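Local coordinates for protein allantoicase (Saccharomyces cerevisiae, PDB 1O59) that hydrolyses allantoate to (S)-ureidoglycolate and urea, a step of allantoin degradation that lets yeast draw on purines as a secondary nitrogen source, at residues Ala122-Asp132 with Arg173-Asp184; Glu58-Pro66 with Gly185-Tyr193. All coordinates share one frame; numbering follows the deposited sequence.

Contact 1 (Ala122-Asp132 with Arg173-Asp184); sequences APFVSIEALYD and RFTHIKLKMYPD
Strands 124-130 and 176-182 run antiparallel, 158° between their directions and 4.6 Å apart at closest approach, with Ser126-Lys180 and Glu128-Lys178 as regular hydrogen-bonded pairs. The carboxylate of Glu128 is shared between two lysines: OE1 takes Lys178 NZ at 3.1 Å and OE2 takes Lys180 NZ at 2.7 Å, each ammonium well out of the carboxylate plane. Lys178 reaches OE1 by a bend at chi3 (-60°), while Lys180 stays extended. Lys178 NZ is held chiefly by Glu141, in a further salt bridge. A glutamine in place of Glu128 would probably tell mainly on Lys180, whose amine would lose its charged mate here and be freer to swing. On the same face Tyr182 lays its ring edge along the neighbouring strand and gives its hydroxyl proton to Ser126 OG, with OH and OG 2.6 Å apart. Strand 176-182 is the middle one of a five-stranded antiparallel sheet in the first allantoicase repeat, between 94-99 and 124-130, and 147-154 lies on the far side of 124-130. The opposite face is apolar: Val125 CG1 meets Leu179 CD1 at 3.6 Å, and the CG2 methyls of Ile127 and Ile177 touch. Farther along, Ala129 CB sits over the Phe174 ring in a CH-pi contact, 3.8 Å from the centroid. A classic beta bulge follows, where Thr175 and His176 both face Leu130, whose O accepts both their backbone N-H groups. Thr175 OG1 in turn accepts Asp132 N at 2.9 Å and shares a hydrogen bond with His176 ND1.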
loop_
_atom_site.group_PDB
_atom_site.type_symbol
_atom_site.label_atom_id
_atom_site.label_comp_id
_atom_site.label_asym_id
_atom_site.label_seq_id
_atom_site.Cartn_x
_atom_site.Cartn_y
_atom_site.Cartn_z
ATOM N N ALA A 122 11.578 18.485 -7.821
ATOM C CA ALA A 122 11.405 17.997 -9.200
ATOM C C ALA A 122 10.450 18.919 -9.982
ATOM O O ALA A 122 9.302 19.083 -9.545
ATOM C CB ALA A 122 10.812 16.614 -9.169
ATOM N N PRO A 123 10.900 19.521 -11.094
ATOM C CA PRO A 123 10.028 20.364 -11.914
ATOM C C PRO A 123 8.996 19.588 -12.701
ATOM O O PRO A 123 7.893 20.082 -12.916
ATOM C CB PRO A 123 10.997 21.046 -12.894
ATOM C CG PRO A 123 12.336 20.741 -12.401
ATOM C CD PRO A 123 12.273 19.480 -11.634
ATOM N N PHE A 124 9.381 18.410 -13.174
ATOM C CA PHE A 124 8.517 17.584 -13.978
ATOM C C PHE A 124 8.884 16.138 -13.702
ATOM O O PHE A 124 10.043 15.801 -13.484
ATOM C CB PHE A 124 8.676 17.828 -15.472
ATOM C CG PHE A 124 8.285 19.208 -15.937
ATOM C CD1 PHE A 124 9.233 20.213 -16.029
ATOM C CD2 PHE A 124 6.992 19.482 -16.336
ATOM C CE1 PHE A 124 8.897 21.492 -16.487
ATOM C CE2 PHE A 124 6.638 20.740 -16.778
ATOM C CZ PHE A 124 7.586 21.751 -16.862
ATOM N N VAL A 125 7.866 15.290 -13.748
ATOM C CA VAL A 125 8.004 13.878 -13.513
ATOM C C VAL A 125 7.269 13.161 -14.646
ATOM O O VAL A 125 6.258 13.656 -15.171
ATOM C CB VAL A 125 7.403 13.531 -12.123
ATOM C CG1 VAL A 125 6.963 12.116 -12.041
ATOM C CG2 VAL A 125 8.414 13.823 -10.969
ATOM N N SER A 126 7.813 12.024 -15.064
ATOM C CA SER A 126 7.043 11.050 -15.834
ATOM C C SER A 126 7.312 9.652 -15.229
ATOM O O SER A 126 8.273 9.455 -14.465
ATOM C CB SER A 126 7.312 11.144 -17.357
ATOM O OG SER A 126 8.582 10.651 -17.755
ATOM N N ILE A 127 6.406 8.717 -15.537
ATOM C CA ILE A 127 6.521 7.346 -15.083
ATOM C C ILE A 127 6.365 6.352 -16.222
ATOM O O ILE A 127 5.467 6.460 -17.064
ATOM C CB ILE A 127 5.505 7.056 -13.978
ATOM C CG1 ILE A 127 5.552 8.152 -12.897
ATOM C CG2 ILE A 127 5.803 5.690 -13.324
ATOM C CD1 ILE A 127 4.360 8.122 -11.925
ATOM N N GLU A 128 7.283 5.385 -16.225
ATOM C CA GLU A 128 7.280 4.243 -17.145
ATOM C C GLU A 128 7.243 2.966 -16.336
ATOM O O GLU A 128 7.513 2.970 -15.116
ATOM C CB GLU A 128 8.525 4.254 -18.001
ATOM C CG GLU A 128 8.804 5.605 -18.656
ATOM C CD GLU A 128 9.941 5.576 -19.673
ATOM O OE1 GLU A 128 10.732 4.620 -19.692
ATOM O OE2 GLU A 128 10.064 6.542 -20.457
ATOM N N ALA A 129 6.871 1.877 -17.006
ATOM C CA ALA A 129 6.806 0.566 -16.362
ATOM C C ALA A 129 7.248 -0.527 -17.302
ATOM O O ALA A 129 7.256 -0.364 -18.508
ATOM C CB ALA A 129 5.401 0.283 -15.848
ATOM N N LEU A 130 7.653 -1.646 -16.726
ATOM C CA LEU A 130 7.841 -2.855 -17.512
ATOM C C LEU A 130 7.433 -4.154 -16.804
ATOM O O LEU A 130 7.251 -4.219 -15.582
ATOM C CB LEU A 130 9.276 -2.933 -18.074
ATOM C CG LEU A 130 10.550 -3.290 -17.284
ATOM C CD1 LEU A 130 10.570 -4.737 -16.711
ATOM C CD2 LEU A 130 11.742 -3.088 -18.230
ATOM N N TYR A 131 7.301 -5.178 -17.626
ATOM C CA TYR A 131 6.948 -6.503 -17.200
ATOM C C TYR A 131 8.141 -7.439 -17.401
ATOM O O TYR A 131 8.548 -7.708 -18.533
ATOM C CB TYR A 131 5.767 -7.025 -18.014
ATOM C CG TYR A 131 5.328 -8.357 -17.523
ATOM C CD1 TYR A 131 4.616 -8.453 -16.346
ATOM C CD2 TYR A 131 5.648 -9.526 -18.202
ATOM C CE1 TYR A 131 4.218 -9.667 -15.848
ATOM C CE2 TYR A 131 5.243 -10.760 -17.713
ATOM C CZ TYR A 131 4.529 -10.813 -16.524
ATOM O OH TYR A 131 4.087 -11.990 -15.984
ATOM N N ASP A 132 8.679 -7.938 -16.289
ATOM C CA ASP A 132 9.798 -8.867 -16.308
ATOM C C ASP A 132 9.446 -10.163 -15.586
ATOM O O ASP A 132 8.805 -10.160 -14.545
ATOM C CB ASP A 132 11.007 -8.205 -15.685
ATOM C CG ASP A 132 12.162 -9.136 -15.531
ATOM O OD1 ASP A 132 12.544 -9.794 -16.520
ATOM O OD2 ASP A 132 12.753 -9.261 -14.433
ATOM N N ARG A 173 -0.083 -5.654 -17.545
ATOM C CA ARG A 173 0.407 -5.692 -16.176
ATOM C C ARG A 173 1.894 -5.501 -16.193
ATOM O O ARG A 173 2.536 -5.749 -17.204
ATOM C CB ARG A 173 0.013 -6.975 -15.438
ATOM C CG ARG A 173 0.723 -8.248 -15.863
ATOM C CD ARG A 173 -0.013 -9.487 -15.369
ATOM N NE ARG A 173 0.549 -10.777 -15.757
ATOM C CZ ARG A 173 0.444 -11.309 -16.967
ATOM N NH1 ARG A 173 -0.172 -10.657 -17.957
ATOM N NH2 ARG A 173 0.977 -12.504 -17.208
ATOM N N PHE A 174 2.425 -5.038 -15.062
ATOM C CA PHE A 174 3.838 -4.683 -14.916
ATOM C C PHE A 174 4.403 -5.157 -13.573
ATOM O O PHE A 174 3.644 -5.461 -12.655
ATOM C CB PHE A 174 3.999 -3.163 -15.032
ATOM C CG PHE A 174 3.489 -2.598 -16.325
ATOM C CD1 PHE A 174 4.223 -2.733 -17.480
ATOM C CD2 PHE A 174 2.257 -1.966 -16.400
ATOM C CE1 PHE A 174 3.766 -2.233 -18.670
ATOM C CE2 PHE A 174 1.807 -1.462 -17.615
ATOM C CZ PHE A 174 2.571 -1.594 -18.729
ATOM N N THR A 175 5.739 -5.190 -13.493
ATOM C CA THR A 175 6.503 -5.681 -12.329
ATOM C C THR A 175 7.501 -4.670 -11.764
ATOM O O THR A 175 7.932 -4.806 -10.625
ATOM C CB THR A 175 7.348 -6.904 -12.723
ATOM O OG1 THR A 175 8.238 -6.525 -13.777
ATOM C CG2 THR A 175 6.523 -8.065 -13.314
ATOM N N HIS A 176 7.912 -3.714 -12.594
ATOM C CA HIS A 176 8.938 -2.722 -12.293
ATOM C C HIS A 176 8.466 -1.323 -12.743
ATOM O O HIS A 176 7.794 -1.191 -13.751
ATOM C CB HIS A 176 10.215 -3.030 -13.071
ATOM C CG HIS A 176 10.974 -4.217 -12.571
ATOM N ND1 HIS A 176 10.561 -5.512 -12.796
ATOM C CD2 HIS A 176 12.145 -4.303 -11.895
ATOM C CE1 HIS A 176 11.435 -6.345 -12.263
ATOM N NE2 HIS A 176 12.408 -5.636 -11.712
ATOM N N ILE A 177 8.879 -0.296 -12.004
ATOM C CA ILE A 177 8.521 1.092 -12.278
ATOM C C ILE A 177 9.778 1.920 -12.446
ATOM O O ILE A 177 10.753 1.713 -11.734
ATOM C CB ILE A 177 7.659 1.656 -11.086
ATOM C CG1 ILE A 177 6.345 0.844 -10.947
ATOM C CG2 ILE A 177 7.404 3.174 -11.241
ATOM C CD1 ILE A 177 5.539 0.778 -12.192
ATOM N N LYS A 178 9.730 2.846 -13.400
ATOM C CA LYS A 178 10.774 3.855 -13.601
ATOM C C LYS A 178 10.184 5.236 -13.376
ATOM O O LYS A 178 9.232 5.661 -14.050
ATOM C CB LYS A 178 11.380 3.798 -15.015
ATOM C CG LYS A 178 12.789 4.404 -15.100
ATOM C CD LYS A 178 13.184 4.916 -16.470
ATOM C CE LYS A 178 13.169 3.852 -17.518
ATOM N NZ LYS A 178 13.687 4.314 -18.817
ATOM N N LEU A 179 10.771 5.939 -12.425
ATOM C CA LEU A 179 10.426 7.324 -12.170
ATOM C C LEU A 179 11.470 8.196 -12.832
ATOM O O LEU A 179 12.659 8.000 -12.641
ATOM C CB LEU A 179 10.389 7.557 -10.661
ATOM C CG LEU A 179 10.313 8.993 -10.144
ATOM C CD1 LEU A 179 8.991 9.630 -10.465
ATOM C CD2 LEU A 179 10.566 8.927 -8.633
ATOM N N LYS A 180 11.015 9.146 -13.632
ATOM C CA LYS A 180 11.898 10.096 -14.294
ATOM C C LYS A 180 11.618 11.493 -13.733
ATOM O O LYS A 180 10.476 11.912 -13.660
ATOM C CB LYS A 180 11.643 10.103 -15.805
ATOM C CG LYS A 180 11.858 8.791 -16.557
ATOM C CD LYS A 180 11.943 9.105 -18.074
ATOM C CE LYS A 180 12.408 7.903 -18.916
ATOM N NZ LYS A 180 12.261 8.122 -20.419
HETATM N N MSE A 181 12.672 12.199 -13.344
HETATM C CA MSE A 181 12.623 13.597 -12.892
HETATM C C MSE A 181 13.449 14.464 -13.854
HETATM O O MSE A 181 14.652 14.211 -14.065
HETATM C CB MSE A 181 13.221 13.659 -11.474
HETATM C CG MSE A 181 13.657 15.040 -10.967
HETATM SE SE MSE A 181 13.941 15.037 -9.012
HETATM C CE MSE A 181 15.318 13.882 -8.939
ATOM N N TYR A 182 12.807 15.480 -14.415
ATOM C CA TYR A 182 13.420 16.318 -15.426
ATOM C C TYR A 182 13.776 17.711 -14.886
ATOM O O TYR A 182 12.851 18.495 -14.602
ATOM C CB TYR A 182 12.460 16.524 -16.601
ATOM C CG TYR A 182 11.915 15.273 -17.270
ATOM C CD1 TYR A 182 10.843 14.566 -16.717
ATOM C CD2 TYR A 182 12.418 14.849 -18.502
ATOM C CE1 TYR A 182 10.306 13.456 -17.354
ATOM C CE2 TYR A 182 11.896 13.733 -19.148
ATOM C CZ TYR A 182 10.839 13.045 -18.580
ATOM O OH TYR A 182 10.331 11.940 -19.228
ATOM N N PRO A 183 15.066 18.062 -14.773
ATOM C CA PRO A 183 16.221 17.229 -15.124
ATOM C C PRO A 183 16.933 16.657 -13.902
ATOM O O PRO A 183 17.744 15.741 -14.035
ATOM C CB PRO A 183 17.138 18.215 -15.823
ATOM C CG PRO A 183 16.889 19.463 -15.085
ATOM C CD PRO A 183 15.418 19.487 -14.756
ATOM N N ASP A 184 16.585 17.203 -12.737
ATOM C CA ASP A 184 17.200 16.909 -11.466
ATOM C C ASP A 184 16.427 17.663 -10.359
ATOM O O ASP A 184 15.614 18.544 -10.658
ATOM C CB ASP A 184 18.699 17.284 -11.463
ATOM C CG ASP A 184 18.969 18.715 -11.863
ATOM O OD1 ASP A 184 18.674 19.630 -11.088
ATOM O OD2 ASP A 184 19.546 19.029 -12.920
#

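Contact 2 (Glu58-Pro66 with Gly185-Tyr193); sequences ENLIQPTAP and GGIARFRLY
Arg189 and Leu60 carry most of this contact, in which the loop 58-66 wraps against the strand 189-193; Pro66 and Arg191 add smaller shares. Arg189 bends at chi2 (-63°) and turns its guanidinium into the curve of the loop, where it grips Thr64 side-on: NE bonds to the carbonyl O at 3.0 Å and NH2 to the hydroxyl OG1 at 3.1 Å. One face of that guanidinium lies against Gln62 CB, and Pro66 CA covers the opposite one. NH1 bonds back to Ala188 O and also makes a salt bridge with Asp81, so the group is held at several points and its rotation is probably fixed. Leu60 supplies the backbone link, its O accepting Phe190 N in a nearly straight bond (2.8 Å, 176°). From the same residue CD2 reaches to Ile187 CG2 at 3.6 Å, placing the leucine on the apolar side while the arginines hold the carbonyls beyond. Pro66 also sets its CG against Ala188 CB at 3.9 Å. Arg191, likewise folded at chi2, works end-on: its NH1 and NH2 both close on Gln62 O, each at 2.8 Å, with the oxygen lying in the guanidinium plane. Ala188 and Arg189 both face Asp113 on strand 105-113, a classic beta bulge. The loop thus closes over one sheet of a two-sheet antiparallel sandwich, consistent with the galactose-binding-domain-like jelly roll to whose clan the allantoicase repeat belongs.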
loop_
_atom_site.group_PDB
_atom_site.type_symbol
_atom_site.label_atom_id
_atom_site.label_comp_id
_atom_site.label_asym_id
_atom_site.label_seq_id
_atom_site.Cartn_x
_atom_site.Cartn_y
_atom_site.Cartn_z
ATOM N N GLU A 58 16.122 5.554 -1.837
ATOM C CA GLU A 58 15.390 4.611 -0.987
ATOM C C GLU A 58 14.329 5.268 -0.115
ATOM O O GLU A 58 13.364 4.594 0.305
ATOM C CB GLU A 58 16.367 3.877 -0.068
ATOM C CG GLU A 58 16.092 2.405 0.013
ATOM C CD GLU A 58 16.951 1.721 1.054
ATOM O OE1 GLU A 58 18.202 2.024 1.100
ATOM O OE2 GLU A 58 16.371 0.871 1.809
ATOM N N ASN A 59 14.520 6.557 0.177
ATOM C CA ASN A 59 13.541 7.304 0.967
ATOM C C ASN A 59 12.175 7.392 0.307
ATOM O O ASN A 59 11.164 7.440 1.003
ATOM C CB ASN A 59 14.040 8.709 1.312
ATOM C CG ASN A 59 15.220 8.704 2.272
ATOM O OD1 ASN A 59 16.214 9.396 2.044
ATOM N ND2 ASN A 59 15.127 7.922 3.329
ATOM N N LEU A 60 12.143 7.361 -1.020
ATOM C CA LEU A 60 10.897 7.567 -1.789
ATOM C C LEU A 60 9.790 6.615 -1.439
ATOM O O LEU A 60 8.625 6.995 -1.540
ATOM C CB LEU A 60 11.153 7.404 -3.280
ATOM C CG LEU A 60 12.095 8.389 -3.943
ATOM C CD1 LEU A 60 12.449 7.927 -5.337
ATOM C CD2 LEU A 60 11.467 9.755 -4.011
ATOM N N ILE A 61 10.142 5.377 -1.070
ATOM C CA ILE A 61 9.133 4.312 -0.856
ATOM C C ILE A 61 8.888 3.937 0.599
ATOM O O ILE A 61 8.133 2.969 0.882
ATOM C CB ILE A 61 9.454 3.033 -1.645
ATOM C CG1 ILE A 61 10.834 2.482 -1.306
ATOM C CG2 ILE A 61 9.379 3.282 -3.145
ATOM C CD1 ILE A 61 11.067 1.086 -1.917
ATOM N N GLN A 62 9.489 4.704 1.521
ATOM C CA GLN A 62 9.315 4.423 2.948
ATOM C C GLN A 62 7.862 4.683 3.385
ATOM O O GLN A 62 7.203 5.595 2.910
ATOM C CB GLN A 62 10.327 5.212 3.821
ATOM C CG GLN A 62 11.785 4.854 3.516
ATOM C CD GLN A 62 12.062 3.323 3.631
ATOM O OE1 GLN A 62 11.811 2.715 4.697
ATOM N NE2 GLN A 62 12.537 2.708 2.538
ATOM N N PRO A 63 7.380 3.881 4.314
ATOM C CA PRO A 63 5.996 3.983 4.788
ATOM C C PRO A 63 5.641 5.266 5.550
ATOM O O PRO A 63 4.460 5.642 5.630
ATOM C CB PRO A 63 5.868 2.781 5.726
ATOM C CG PRO A 63 7.237 2.365 6.042
ATOM C CD PRO A 63 8.129 2.805 4.977
ATOM N N THR A 64 6.654 5.907 6.109
ATOM C CA THR A 64 6.477 7.074 6.959
ATOM C C THR A 64 6.147 8.301 6.123
ATOM O O THR A 64 6.424 8.359 4.922
ATOM C CB THR A 64 7.782 7.349 7.695
ATOM O OG1 THR A 64 8.863 7.267 6.761
ATOM C CG2 THR A 64 8.131 6.240 8.657
ATOM N N ALA A 65 5.554 9.291 6.760
ATOM C CA ALA A 65 5.400 10.584 6.114
ATOM C C ALA A 65 6.726 11.271 6.299
ATOM O O ALA A 65 7.401 11.011 7.298
ATOM C CB ALA A 65 4.256 11.403 6.735
ATOM N N PRO A 66 7.111 12.126 5.357
ATOM C CA PRO A 66 8.404 12.784 5.422
ATOM C C PRO A 66 8.460 13.848 6.519
ATOM O O PRO A 66 7.431 14.439 6.882
ATOM C CB PRO A 66 8.571 13.406 4.036
ATOM C CG PRO A 66 7.293 13.221 3.316
ATOM C CD PRO A 66 6.327 12.547 4.183
ATOM N N GLY A 185 16.668 17.293 -9.096
ATOM C CA GLY A 185 16.020 17.951 -7.955
ATOM C C GLY A 185 15.715 17.016 -6.799
ATOM O O GLY A 185 16.408 16.032 -6.573
ATOM N N GLY A 186 14.642 17.306 -6.083
ATOM C CA GLY A 186 14.268 16.492 -4.940
ATOM C C GLY A 186 12.826 16.033 -4.989
ATOM O O GLY A 186 11.924 16.750 -5.476
ATOM N N ILE A 187 12.630 14.821 -4.490
ATOM C CA ILE A 187 11.317 14.275 -4.245
ATOM C C ILE A 187 11.353 13.520 -2.906
ATOM O O ILE A 187 12.203 12.657 -2.691
ATOM C CB ILE A 187 10.895 13.312 -5.382
ATOM C CG1 ILE A 187 10.758 14.059 -6.733
ATOM C CG2 ILE A 187 9.566 12.608 -5.029
ATOM C CD1 ILE A 187 10.620 13.114 -7.935
ATOM N N ALA A 188 10.378 13.814 -2.052
ATOM C CA ALA A 188 10.264 13.188 -0.739
ATOM C C ALA A 188 9.708 11.760 -0.849
ATOM O O ALA A 188 10.377 10.801 -0.422
ATOM C CB ALA A 188 9.396 14.057 0.180
ATOM N N ARG A 189 8.524 11.618 -1.455
ATOM C CA ARG A 189 7.858 10.315 -1.548
ATOM C C ARG A 189 7.291 10.024 -2.896
ATOM O O ARG A 189 6.802 10.940 -3.595
ATOM C CB ARG A 189 6.716 10.178 -0.539
ATOM C CG ARG A 189 7.158 10.081 0.927
ATOM C CD ARG A 189 7.996 8.871 1.255
ATOM N NE ARG A 189 8.328 8.842 2.695
ATOM C CZ ARG A 189 9.340 9.496 3.261
ATOM N NH1 ARG A 189 10.201 10.207 2.545
ATOM N NH2 ARG A 189 9.521 9.393 4.561
ATOM N N PHE A 190 7.303 8.737 -3.244
ATOM C CA PHE A 190 6.639 8.259 -4.477
ATOM C C PHE A 190 5.792 7.021 -4.213
ATOM O O PHE A 190 6.323 5.966 -3.881
ATOM C CB PHE A 190 7.686 7.983 -5.556
ATOM C CG PHE A 190 7.138 7.391 -6.850
ATOM C CD1 PHE A 190 5.901 7.812 -7.396
ATOM C CD2 PHE A 190 7.889 6.443 -7.551
ATOM C CE1 PHE A 190 5.421 7.272 -8.592
ATOM C CE2 PHE A 190 7.426 5.926 -8.759
ATOM C CZ PHE A 190 6.188 6.342 -9.277
ATOM N N ARG A 191 4.475 7.169 -4.329
ATOM C CA ARG A 191 3.538 6.051 -4.216
ATOM C C ARG A 191 2.993 5.712 -5.601
ATOM O O ARG A 191 2.620 6.601 -6.333
ATOM C CB ARG A 191 2.342 6.451 -3.337
ATOM C CG ARG A 191 2.661 7.159 -2.030
ATOM C CD ARG A 191 3.676 6.442 -1.177
ATOM N NE ARG A 191 3.870 7.012 0.169
ATOM C CZ ARG A 191 4.869 6.638 0.981
ATOM N NH1 ARG A 191 5.773 5.760 0.551
ATOM N NH2 ARG A 191 4.987 7.153 2.202
ATOM N N LEU A 192 2.918 4.443 -5.960
ATOM C CA LEU A 192 2.260 4.072 -7.212
ATOM C C LEU A 192 1.165 3.010 -6.984
ATOM O O LEU A 192 1.439 1.887 -6.528
ATOM C CB LEU A 192 3.276 3.613 -8.276
ATOM C CG LEU A 192 2.669 3.611 -9.686
ATOM C CD1 LEU A 192 2.502 5.028 -10.282
ATOM C CD2 LEU A 192 3.490 2.759 -10.593
ATOM N N TYR A 193 -0.080 3.386 -7.295
ATOM C CA TYR A 193 -1.227 2.519 -7.016
ATOM C C TYR A 193 -1.570 1.587 -8.163
ATOM O O TYR A 193 -1.791 2.048 -9.305
ATOM C CB TYR A 193 -2.466 3.344 -6.556
ATOM C CG TYR A 193 -2.122 4.137 -5.321
ATOM C CD1 TYR A 193 -1.873 3.478 -4.119
ATOM C CD2 TYR A 193 -1.973 5.526 -5.362
ATOM C CE1 TYR A 193 -1.510 4.174 -2.975
ATOM C CE2 TYR A 193 -1.610 6.226 -4.228
ATOM C CZ TYR A 193 -1.380 5.532 -3.030
ATOM O OH TYR A 193 -0.995 6.165 -1.886
#

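How the contacts relate
Both contacts lie within the first allantoicase repeat, their centres about 13 Å apart, and strand 176-182 of contact 1 leads through a short turn into strand 186-196 of contact 2. They belong to different sheets: contact 1 pairs neighbouring strands in the five-stranded sheet and is largely buried, whereas contact 2 sets a loop against a strand of the other sheet and is only partly buried. Between them the apolar faces meet, Ile127 CD1 lying 3.6 Å from Phe190 CE1 and Ile177 packing on Leu192. Chemistry follows place: contact 1 rests on a backbone ladder with an apolar face on one side and acid-lysine pairs on the other, contact 2 mainly on arginines bonded to loop carbonyls.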